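Local coordinates for protein Exo-arabinanase (Penicillium chrysogenum, PDB 3A72) that probably trims arabinan from its chain ends as an exo-acting alpha-L-arabinanase, and holds arabinobiose in its ligand pocket, at residues Ile116-Ser121 with Pro152-Asn157. Numbering follows the deposited sequence.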
loop_
_atom_site.group_PDB
_atom_site.type_symbol
_atom_site.label_atom_id
_atom_site.label_comp_id
_atom_site.label_asym_id
_atom_site.label_seq_id
_atom_site.Cartn_x
_atom_site.Cartn_y
_atom_site.Cartn_z
ATOM N N ILE A 116 -13.022 -5.114 4.356
ATOM C CA ILE A 116 -12.442 -4.081 3.490
ATOM C C ILE A 116 -13.594 -3.340 2.859
ATOM O O ILE A 116 -14.364 -3.926 2.058
ATOM C CB ILE A 116 -11.492 -4.669 2.447
ATOM C CG1 ILE A 116 -10.323 -5.370 3.105
ATOM C CG2 ILE A 116 -11.039 -3.574 1.502
ATOM C CD1 ILE A 116 -9.485 -6.196 2.138
ATOM N N VAL A 117 -13.717 -2.076 3.226
ATOM C CA VAL A 117 -14.789 -1.171 2.792
ATOM C C VAL A 117 -14.195 -0.060 1.927
ATOM O O VAL A 117 -13.007 0.255 2.005
ATOM C CB VAL A 117 -15.547 -0.624 3.987
ATOM C CG1 VAL A 117 -16.313 -1.741 4.704
ATOM C CG2 VAL A 117 -14.682 0.183 4.941
ATOM N N LEU A 118 -15.055 0.517 1.108
ATOM C CA LEU A 118 -14.731 1.559 0.158
ATOM C C LEU A 118 -15.558 2.815 0.452
ATOM O O LEU A 118 -16.789 2.742 0.456
ATOM C CB LEU A 118 -14.970 1.086 -1.303
ATOM C CG LEU A 118 -14.468 2.033 -2.371
ATOM C CD1 LEU A 118 -12.980 2.096 -2.408
ATOM C CD2 LEU A 118 -15.053 1.613 -3.716
ATOM N N TYR A 119 -14.874 3.932 0.663
ATOM C CA TYR A 119 -15.419 5.265 0.851
ATOM C C TYR A 119 -14.970 6.146 -0.316
ATOM O O TYR A 119 -13.916 5.967 -0.913
ATOM C CB TYR A 119 -14.912 5.877 2.193
ATOM C CG TYR A 119 -15.747 5.381 3.356
ATOM C CD1 TYR A 119 -16.711 6.181 3.921
ATOM C CD2 TYR A 119 -15.605 4.100 3.880
ATOM C CE1 TYR A 119 -17.489 5.754 4.972
ATOM C CE2 TYR A 119 -16.393 3.626 4.903
ATOM C CZ TYR A 119 -17.340 4.457 5.458
ATOM O OH TYR A 119 -18.140 3.928 6.462
ATOM N N ALA A 120 -15.796 7.156 -0.635
ATOM C CA ALA A 120 -15.497 8.086 -1.721
ATOM C C ALA A 120 -15.710 9.515 -1.259
ATOM O O ALA A 120 -16.632 9.839 -0.481
ATOM C CB ALA A 120 -16.373 7.823 -2.912
ATOM N N SER A 121 -14.886 10.395 -1.801
ATOM C CA SER A 121 -14.981 11.816 -1.634
ATOM C C SER A 121 -15.010 12.502 -2.993
ATOM O O SER A 121 -14.184 12.177 -3.878
ATOM C CB SER A 121 -13.744 12.348 -0.870
ATOM O OG SER A 121 -13.723 13.770 -0.862
ATOM N N PRO A 152 -5.712 -3.830 1.203
ATOM C CA PRO A 152 -6.162 -3.474 -0.139
ATOM C C PRO A 152 -5.170 -2.571 -0.893
ATOM O O PRO A 152 -4.518 -1.677 -0.300
ATOM C CB PRO A 152 -7.459 -2.697 0.080
ATOM C CG PRO A 152 -7.306 -2.124 1.472
ATOM C CD PRO A 152 -6.600 -3.223 2.251
ATOM N N PHE A 153 -5.120 -2.784 -2.192
ATOM C CA PHE A 153 -4.395 -1.937 -3.136
ATOM C C PHE A 153 -5.319 -1.715 -4.337
ATOM O O PHE A 153 -5.822 -2.704 -4.884
ATOM C CB PHE A 153 -3.061 -2.587 -3.570
ATOM C CG PHE A 153 -2.225 -1.646 -4.426
ATOM C CD1 PHE A 153 -1.302 -0.818 -3.823
ATOM C CD2 PHE A 153 -2.422 -1.566 -5.787
ATOM C CE1 PHE A 153 -0.608 0.117 -4.568
ATOM C CE2 PHE A 153 -1.729 -0.620 -6.541
ATOM C CZ PHE A 153 -0.849 0.206 -5.932
ATOM N N LEU A 154 -5.562 -0.477 -4.707
ATOM C CA LEU A 154 -6.518 -0.126 -5.758
ATOM C C LEU A 154 -5.810 0.322 -7.042
ATOM O O LEU A 154 -4.847 1.077 -6.975
ATOM C CB LEU A 154 -7.448 1.006 -5.305
ATOM C CG LEU A 154 -8.310 0.726 -4.068
ATOM C CD1 LEU A 154 -9.126 1.938 -3.685
ATOM C CD2 LEU A 154 -9.249 -0.472 -4.271
ATOM N N LEU A 155 -6.344 -0.113 -8.179
ATOM C CA LEU A 155 -5.799 0.256 -9.483
ATOM C C LEU A 155 -6.935 0.253 -10.494
ATOM O O LEU A 155 -7.668 -0.764 -10.571
ATOM C CB LEU A 155 -4.719 -0.715 -9.881
ATOM C CG LEU A 155 -4.045 -0.505 -11.265
ATOM C CD1 LEU A 155 -2.537 -0.745 -11.198
ATOM C CD2 LEU A 155 -4.669 -1.361 -12.291
ATOM N N ALA A 156 -7.124 1.290 -11.262
ATOM C CA ALA A 156 -8.113 1.339 -12.335
ATOM C C ALA A 156 -7.470 1.000 -13.674
ATOM O O ALA A 156 -6.325 1.354 -13.951
ATOM C CB ALA A 156 -8.768 2.710 -12.403
ATOM N N ASN A 157 -8.269 0.374 -14.539
ATOM C CA ASN A 157 -7.862 0.057 -15.891
ATOM C C ASN A 157 -9.119 -0.154 -16.727
ATOM O O ASN A 157 -10.005 -0.888 -16.295
ATOM C CB ASN A 157 -7.032 -1.199 -15.917
ATOM C CG ASN A 157 -6.545 -1.537 -17.303
ATOM O OD1 ASN A 157 -5.921 -0.698 -17.987
ATOM N ND2 ASN A 157 -6.843 -2.760 -17.712
#
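Ile116 on Pro152 and Leu118 on Leu154 make a small, buried, wholly apolar contact between two neighbouring blades of the six-bladed beta-propeller. Strand 114-121 is the third strand of its four-stranded antiparallel blade; strand 149-157 is the first of the next, the innermost position in a propeller. This is face-to-face packing of sheets, with no hydrogen bond between the two segments. Ile116 uses both branches on the proline ring. CG2 reaches Pro152 CB and Pro152 CG, each at 4.0 Å, while CD1, at the end of the other branch, lies 4.1 Å from Pro152 CD. Ile116 CG1 is anti to its carbonyl carbon (chi1 -61°) and chi2 is extended at 169°, which puts CD1 by the CD corner of the ring, next to the proline N. Two residues along, the leucines meet methyl to methyl, Leu118 CD1 being 4.1 Å from Leu154 CD1. The first bond of the Leu118 side chain points neither at strand 149-157 nor away from it; with CG anti to the backbone N (chi1 -171°), the branch then brings CD1 across. Ala103 of strand 100-106 also packs on Pro152 and Leu154, and Tyr165 of strand 160-167 on Ile116. The side chain of Pro152 is about 9 Å from a bound arabinofuranose. With no polar partner across the interface, shape and hydrophobic burial hold the blades here rather than directional bonds.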